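Local coordinates for iron binding protein FbpA (Mannheimia haemolytica, PDB 1Q35), which binds ferric ion and probably serves as the periplasmic solute-binding component of a bacterial iron-uptake system, at residues S254-H267 with V271-G283. Numbering follows the deposited sequence.
Sequences SGEKAQGLYAELNH and VKEGIEPSAIVKG
His267 and Ser278 join the C-terminal end of helix 256-266 to the start of helix 279-283 through a hydrogen bond of 2.8 Å between His267 ND1 and Ser278 OG, the hydroxyl lying at the imidazole edge, in the ring plane. With OG between its own backbone N and carbonyl carbon (chi1 70°), Ser278 also N-caps its helix, accepting from Val281 N at 3.1 Å. His267 NE2 bonds to Asp205, and the side chain of His267 lies about 4 Å from that of Tyr198, which binds Fe(3+) in the iron-loaded protein; no iron is bound here. At the other end, the Gln259 chain bends at chi2, which brings OE1 to Lys272 N, 3.0 Å away. That bond is nearly straight at the hydrogen (166°), but the donor stands above the carbonyl plane. Leu98 O and Leu253 O take up Gln259 NE2.

Four waters bridge the middle of the contact. One links Ala263 O to Ser278 N, and three others tie the Glu264 carboxylate to Glu276 O, Pro277 O and Ala279 N, so both carboxylate oxygens are engaged.

Carbon contacts run along the rest of the interface. Ile275 lays CG2 against the Gly260 backbone and sets CD1 3.8 Å from Glu256 CG. Lys272 runs extended as far as CE, its CD and CE passing Ser254 O and Glu256 N, then turns at chi4 (52°) and its amine bonds to Asn83 OD1. Val281 CG2 rests 3.7 Å from His267 CB.

Within this periplasmic binding protein fold, the loop leading to helix 279-283 doubles back along helix 256-266. The three-residue link includes strand 269-270, whose Pro270 touches Gln259, Ala263 and Ile275, while helix 16-26 packs against Leu261 and Leu265.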
ATOM      1  N   SER A 254      10.583   6.938  11.452  1.00 12.13           N
ATOM      2  CA  SER A 254      11.282   7.605  10.352  1.00 12.55           C
ATOM      3  C   SER A 254      12.807   7.444  10.383  1.00 12.68           C
ATOM      4  O   SER A 254      13.476   7.773   9.407  1.00 13.06           O
ATOM      5  CB  SER A 254      10.942   9.103  10.343  1.00 12.41           C
ATOM      6  OG  SER A 254      11.727   9.840  11.276  1.00 13.16           O
ATOM      7  N   GLY A 255      13.346   6.964  11.502  1.00 13.33           N
ATOM      8  CA  GLY A 255      14.785   6.925  11.714  1.00 13.82           C
ATOM      9  C   GLY A 255      15.496   5.733  11.103  1.00 14.23           C
ATOM     10  O   GLY A 255      14.878   4.810  10.576  1.00 13.85           O
ATOM     11  N   GLU A 256      16.820   5.753  11.202  1.00 15.01           N
ATOM     12  CA  GLU A 256      17.683   4.758  10.570  1.00 15.68           C
ATOM     13  C   GLU A 256      17.321   3.325  10.949  1.00 15.43           C
ATOM     14  O   GLU A 256      17.218   2.458  10.074  1.00 15.28           O
ATOM     15  CB  GLU A 256      19.143   5.042  10.944  1.00 16.53           C
ATOM     16  CG  GLU A 256      20.161   4.105  10.325  1.00 18.64           C
ATOM     17  CD  GLU A 256      21.564   4.426  10.785  1.00 21.71           C
ATOM     18  OE1 GLU A 256      21.978   3.896  11.838  1.00 24.22           O
ATOM     19  OE2 GLU A 256      22.237   5.219  10.099  1.00 23.93           O
ATOM     20  N   LYS A 257      17.126   3.064  12.238  1.00 15.13           N
ATOM     21  CA  LYS A 257      16.896   1.705  12.710  1.00 14.82           C
ATOM     22  C   LYS A 257      15.566   1.166  12.199  1.00 13.98           C
ATOM     23  O   LYS A 257      15.516   0.092  11.609  1.00 14.01           O
ATOM     24  CB  LYS A 257      16.941   1.629  14.239  1.00 15.24           C
ATOM     25  CG  LYS A 257      16.768   0.222  14.782  1.00 16.41           C
ATOM     26  CD  LYS A 257      17.014   0.151  16.279  1.00 18.06           C
ATOM     27  CE  LYS A 257      16.459  -1.140  16.854  1.00 19.40           C
ATOM     28  NZ  LYS A 257      16.751  -1.300  18.307  1.00 21.08           N
ATOM     29  N   ALA A 258      14.490   1.907  12.427  1.00 13.24           N
ATOM     30  CA  ALA A 258      13.158   1.471  12.008  1.00 12.42           C
ATOM     31  C   ALA A 258      13.049   1.358  10.486  1.00 11.91           C
ATOM     32  O   ALA A 258      12.420   0.434   9.970  1.00 12.07           O
ATOM     33  CB  ALA A 258      12.095   2.412  12.535  1.00 12.38           C
ATOM     34  N   GLN A 259      13.664   2.290   9.770  1.00 11.75           N
ATOM     35  CA  GLN A 259      13.653   2.253   8.310  1.00 11.61           C
ATOM     36  C   GLN A 259      14.385   1.010   7.787  1.00 11.78           C
ATOM     37  O   GLN A 259      13.963   0.396   6.797  1.00 11.69           O
ATOM     38  CB  GLN A 259      14.250   3.536   7.734  1.00 11.81           C
ATOM     39  CG  GLN A 259      13.355   4.760   7.932  1.00 11.34           C
ATOM     40  CD  GLN A 259      12.182   4.790   6.970  1.00 10.86           C
ATOM     41  OE1 GLN A 259      12.376   4.860   5.760  1.00 10.51           O
ATOM     42  NE2 GLN A 259      10.963   4.741   7.502  1.00 10.87           N
ATOM     43  N   GLY A 260      15.459   0.622   8.469  1.00 12.00           N
ATOM     44  CA  GLY A 260      16.152  -0.619   8.182  1.00 12.02           C
ATOM     45  C   GLY A 260      15.281  -1.839   8.415  1.00 12.05           C
ATOM     46  O   GLY A 260      15.344  -2.792   7.646  1.00 12.37           O
ATOM     47  N   LEU A 261      14.475  -1.821   9.471  1.00 12.11           N
ATOM     48  CA  LEU A 261      13.528  -2.900   9.729  1.00 12.18           C
ATOM     49  C   LEU A 261      12.456  -2.982   8.634  1.00 11.46           C
ATOM     50  O   LEU A 261      12.103  -4.065   8.187  1.00 11.45           O
ATOM     51  CB  LEU A 261      12.857  -2.731  11.098  1.00 12.85           C
ATOM     52  CG  LEU A 261      13.751  -2.818  12.335  1.00 14.60           C
ATOM     53  CD1 LEU A 261      12.930  -2.532  13.586  1.00 15.90           C
ATOM     54  CD2 LEU A 261      14.438  -4.172  12.439  1.00 15.47           C
ATOM     55  N   TYR A 262      11.927  -1.842   8.211  1.00 10.73           N
ATOM     56  CA  TYR A 262      10.975  -1.827   7.109  1.00 10.46           C
ATOM     57  C   TYR A 262      11.605  -2.454   5.853  1.00 10.31           C
ATOM     58  O   TYR A 262      10.946  -3.198   5.126  1.00 10.27           O
ATOM     59  CB  TYR A 262      10.531  -0.400   6.815  1.00 10.29           C
ATOM     60  CG  TYR A 262       9.448   0.171   7.710  1.00 10.04           C
ATOM     61  CD1 TYR A 262       9.642   1.373   8.383  1.00 10.16           C
ATOM     62  CD2 TYR A 262       8.215  -0.453   7.833  1.00 10.01           C
ATOM     63  CE1 TYR A 262       8.641   1.927   9.160  1.00 10.44           C
ATOM     64  CE2 TYR A 262       7.202   0.092   8.615  1.00  9.88           C
ATOM     65  CZ  TYR A 262       7.427   1.287   9.278  1.00  9.92           C
ATOM     66  OH  TYR A 262       6.438   1.865  10.040  1.00 10.69           O
ATOM     67  N   ALA A 263      12.878  -2.169   5.610  1.00 10.40           N
ATOM     68  CA  ALA A 263      13.570  -2.716   4.442  1.00 10.65           C
ATOM     69  C   ALA A 263      13.786  -4.222   4.574  1.00 11.04           C
ATOM     70  O   ALA A 263      13.432  -4.984   3.678  1.00 10.99           O
ATOM     71  CB  ALA A 263      14.903  -2.019   4.242  1.00 11.06           C
ATOM     72  N   GLU A 264      14.341  -4.644   5.704  1.00 11.38           N
ATOM     73  CA  GLU A 264      14.854  -6.007   5.846  1.00 11.90           C
ATOM     74  C   GLU A 264      13.790  -7.007   6.243  1.00 11.72           C
ATOM     75  O   GLU A 264      13.825  -8.155   5.798  1.00 12.53           O
ATOM     76  CB  GLU A 264      15.986  -6.050   6.874  1.00 12.24           C
ATOM     77  CG  GLU A 264      17.226  -5.272   6.463  1.00 13.79           C
ATOM     78  CD  GLU A 264      17.925  -5.846   5.242  1.00 15.51           C
ATOM     79  OE1 GLU A 264      18.600  -5.069   4.541  1.00 17.80           O
ATOM     80  OE2 GLU A 264      17.808  -7.062   4.985  1.00 16.73           O
ATOM     81  N   LEU A 265      12.851  -6.588   7.086  1.00 11.61           N
ATOM     82  CA  LEU A 265      11.779  -7.459   7.556  1.00 11.63           C
ATOM     83  C   LEU A 265      10.549  -7.425   6.657  1.00 11.11           C
ATOM     84  O   LEU A 265       9.917  -8.453   6.434  1.00 11.77           O
ATOM     85  CB  LEU A 265      11.361  -7.092   8.981  1.00 11.85           C
ATOM     86  CG  LEU A 265      12.443  -7.148  10.060  1.00 13.50           C
ATOM     87  CD1 LEU A 265      11.839  -6.845  11.425  1.00 14.06           C
ATOM     88  CD2 LEU A 265      13.152  -8.497  10.075  1.00 14.72           C
ATOM     89  N   ASN A 266      10.186  -6.245   6.170  1.00 10.50           N
ATOM     90  CA  ASN A 266       8.971  -6.104   5.377  1.00 10.11           C
ATOM     91  C   ASN A 266       9.200  -6.121   3.868  1.00  9.33           C
ATOM     92  O   ASN A 266       8.239  -6.268   3.126  1.00  9.89           O
ATOM     93  CB  ASN A 266       8.231  -4.811   5.725  1.00 10.18           C
ATOM     94  CG  ASN A 266       7.535  -4.857   7.071  1.00 10.38           C
ATOM     95  OD1 ASN A 266       7.735  -5.770   7.878  1.00 11.13           O
ATOM     96  ND2 ASN A 266       6.705  -3.846   7.325  1.00 10.26           N
ATOM     97  N   HIS A 267      10.440  -5.935   3.417  1.00  8.83           N
ATOM     98  CA  HIS A 267      10.748  -5.861   1.979  1.00  8.84           C
ATOM     99  C   HIS A 267      10.049  -4.698   1.283  1.00  8.54           C
ATOM    100  O   HIS A 267       9.691  -4.785   0.109  1.00  8.98           O
ATOM    101  CB  HIS A 267      10.472  -7.203   1.303  1.00  8.94           C
ATOM    102  CG  HIS A 267      11.311  -8.294   1.867  1.00  9.30           C
ATOM    103  ND1 HIS A 267      12.664  -8.380   1.619  1.00 10.21           N
ATOM    104  CD2 HIS A 267      11.017  -9.289   2.732  1.00 10.06           C
ATOM    105  CE1 HIS A 267      13.157  -9.411   2.279  1.00 10.34           C
ATOM    106  NE2 HIS A 267      12.180  -9.980   2.961  1.00 10.18           N
ATOM    107  N   VAL A 271      11.494   5.296   3.018  1.00 11.69           N
ATOM    108  CA  VAL A 271      11.494   6.689   2.560  1.00 12.28           C
ATOM    109  C   VAL A 271      12.822   7.389   2.872  1.00 13.06           C
ATOM    110  O   VAL A 271      13.216   8.314   2.165  1.00 13.54           O
ATOM    111  CB  VAL A 271      10.319   7.525   3.133  1.00 12.37           C
ATOM    112  CG1 VAL A 271       8.982   6.964   2.659  1.00 12.36           C
ATOM    113  CG2 VAL A 271      10.370   7.625   4.657  1.00 12.03           C
ATOM    114  N   LYS A 272      13.512   6.948   3.919  1.00 13.84           N
ATOM    115  CA  LYS A 272      14.738   7.618   4.357  1.00 14.84           C
ATOM    116  C   LYS A 272      15.886   7.302   3.405  1.00 15.78           C
ATOM    117  O   LYS A 272      16.173   6.138   3.130  1.00 15.84           O
ATOM    118  CB  LYS A 272      15.102   7.205   5.782  1.00 14.84           C
ATOM    119  CG  LYS A 272      16.309   7.949   6.356  1.00 15.85           C
ATOM    120  CD  LYS A 272      16.487   7.655   7.833  1.00 17.08           C
ATOM    121  CE  LYS A 272      17.859   8.081   8.346  1.00 18.36           C
ATOM    122  NZ  LYS A 272      18.191   9.486   8.003  1.00 19.66           N
ATOM    123  N   GLU A 273      16.532   8.348   2.898  1.00 16.91           N
ATOM    124  CA  GLU A 273      17.664   8.197   1.991  1.00 18.17           C
ATOM    125  C   GLU A 273      18.855   7.570   2.707  1.00 18.35           C
ATOM    126  O   GLU A 273      19.088   7.819   3.889  1.00 18.69           O
ATOM    127  CB  GLU A 273      18.061   9.552   1.400  1.00 19.01           C
ATOM    128  CG  GLU A 273      17.018  10.138   0.468  1.00 21.15           C
ATOM    129  CD  GLU A 273      17.479  11.426  -0.184  1.00 24.12           C
ATOM    130  OE1 GLU A 273      18.125  11.355  -1.253  1.00 25.85           O
ATOM    131  OE2 GLU A 273      17.198  12.506   0.377  1.00 26.02           O
ATOM    132  N   GLY A 274      19.592   6.733   1.981  1.00 18.64           N
ATOM    133  CA  GLY A 274      20.765   6.070   2.524  1.00 18.71           C
ATOM    134  C   GLY A 274      20.480   4.742   3.198  1.00 18.71           C
ATOM    135  O   GLY A 274      21.408   4.062   3.629  1.00 19.38           O
ATOM    136  N   ILE A 275      19.204   4.370   3.309  1.00 18.38           N
ATOM    137  CA  ILE A 275      18.826   3.069   3.848  1.00 18.03           C
ATOM    138  C   ILE A 275      18.611   2.114   2.681  1.00 17.99           C
ATOM    139  O   ILE A 275      17.713   2.321   1.866  1.00 18.39           O
ATOM    140  CB  ILE A 275      17.535   3.166   4.696  1.00 17.86           C
ATOM    141  CG1 ILE A 275      17.662   4.246   5.781  1.00 18.01           C
ATOM    142  CG2 ILE A 275      17.214   1.816   5.328  1.00 17.76           C
ATOM    143  CD1 ILE A 275      18.784   4.016   6.786  1.00 18.32           C
ATOM    144  N   GLU A 276      19.443   1.081   2.596  1.00 17.72           N
ATOM    145  CA  GLU A 276      19.369   0.128   1.493  1.00 17.64           C
ATOM    146  C   GLU A 276      18.133  -0.760   1.627  1.00 16.44           C
ATOM    147  O   GLU A 276      17.751  -1.128   2.738  1.00 16.04           O
ATOM    148  CB  GLU A 276      20.623  -0.751   1.455  1.00 18.32           C
ATOM    149  CG  GLU A 276      21.894  -0.020   1.051  1.00 20.64           C
ATOM    150  CD  GLU A 276      21.901   0.387  -0.410  1.00 23.66           C
ATOM    151  OE1 GLU A 276      22.171   1.574  -0.699  1.00 26.30           O
ATOM    152  OE2 GLU A 276      21.635  -0.476  -1.276  1.00 25.44           O
ATOM    153  N   PRO A 277      17.511  -1.116   0.504  1.00 15.35           N
ATOM    154  CA  PRO A 277      16.512  -2.187   0.520  1.00 14.39           C
ATOM    155  C   PRO A 277      17.180  -3.514   0.864  1.00 13.30           C
ATOM    156  O   PRO A 277      18.413  -3.608   0.867  1.00 13.29           O
ATOM    157  CB  PRO A 277      15.985  -2.206  -0.920  1.00 14.55           C
ATOM    158  CG  PRO A 277      16.378  -0.894  -1.493  1.00 15.54           C
ATOM    159  CD  PRO A 277      17.690  -0.566  -0.850  1.00 15.65           C
ATOM    160  N   SER A 278      16.373  -4.523   1.156  1.00 12.28           N
ATOM    161  CA  SER A 278      16.877  -5.868   1.399  1.00 11.92           C
ATOM    162  C   SER A 278      17.561  -6.426   0.155  1.00 11.66           C
ATOM    163  O   SER A 278      17.371  -5.926  -0.955  1.00 11.51           O
ATOM    164  CB  SER A 278      15.730  -6.794   1.794  1.00 11.53           C
ATOM    165  OG  SER A 278      14.879  -7.039   0.681  1.00 11.34           O
ATOM    166  N   ALA A 279      18.349  -7.478   0.342  1.00 11.68           N
ATOM    167  CA  ALA A 279      18.998  -8.157  -0.772  1.00 11.70           C
ATOM    168  C   ALA A 279      17.968  -8.682  -1.774  1.00 11.13           C
ATOM    169  O   ALA A 279      18.177  -8.599  -2.978  1.00 11.07           O
ATOM    170  CB  ALA A 279      19.888  -9.292  -0.273  1.00 12.14           C
ATOM    171  N   ILE A 280      16.849  -9.214  -1.285  1.00 10.80           N
ATOM    172  CA  ILE A 280      15.792  -9.681  -2.178  1.00 10.89           C
ATOM    173  C   ILE A 280      15.261  -8.516  -3.025  1.00 10.53           C
ATOM    174  O   ILE A 280      15.156  -8.617  -4.247  1.00 10.55           O
ATOM    175  CB  ILE A 280      14.657 -10.365  -1.380  1.00 10.99           C
ATOM    176  CG1 ILE A 280      15.114 -11.750  -0.898  1.00 12.04           C
ATOM    177  CG2 ILE A 280      13.387 -10.478  -2.221  1.00 11.86           C
ATOM    178  CD1 ILE A 280      14.153 -12.439   0.054  1.00 12.94           C
ATOM    179  N   VAL A 281      14.944  -7.399  -2.378  1.00 10.14           N
ATOM    180  CA  VAL A 281      14.335  -6.271  -3.077  1.00 10.22           C
ATOM    181  C   VAL A 281      15.332  -5.646  -4.062  1.00 10.45           C
ATOM    182  O   VAL A 281      14.976  -5.303  -5.186  1.00 10.33           O
ATOM    183  CB  VAL A 281      13.795  -5.234  -2.069  1.00 10.23           C
ATOM    184  CG1 VAL A 281      13.410  -3.939  -2.764  1.00 10.51           C
ATOM    185  CG2 VAL A 281      12.609  -5.809  -1.319  1.00  9.99           C
ATOM    186  N   LYS A 282      16.593  -5.546  -3.665  1.00 11.24           N
ATOM    187  CA  LYS A 282      17.626  -5.028  -4.561  1.00 12.26           C
ATOM    188  C   LYS A 282      17.782  -5.902  -5.807  1.00 11.93           C
ATOM    189  O   LYS A 282      18.046  -5.396  -6.898  1.00 12.12           O
ATOM    190  CB  LYS A 282      18.964  -4.926  -3.833  1.00 13.07           C
ATOM    191  CG  LYS A 282      19.038  -3.773  -2.848  1.00 15.66           C
ATOM    192  CD  LYS A 282      20.448  -3.561  -2.326  1.00 18.83           C
ATOM    193  CE  LYS A 282      20.905  -4.699  -1.440  1.00 20.81           C
ATOM    194  NZ  LYS A 282      22.130  -4.338  -0.679  1.00 22.44           N
ATOM    195  N   GLY A 283      17.622  -7.212  -5.639  1.00 11.75           N
ATOM    196  CA  GLY A 283      17.735  -8.161  -6.734  1.00 11.88           C
ATOM    197  C   GLY A 283      16.681  -8.001  -7.812  1.00 11.72           C
ATOM    198  O   GLY A 283      16.882  -8.431  -8.946  1.00 12.80           O
TER
HETATM  199  O   HOH W   1      13.522  -3.727   1.246  1.00 11.10           O
HETATM  200  O   HOH W   2      18.799  -8.564   3.035  1.00 17.87           O
HETATM  201  O   HOH W   3      18.650  -2.344   4.994  1.00 23.22           O
HETATM  202  O   HOH W   4      20.224  -4.992   2.429  1.00 23.79           O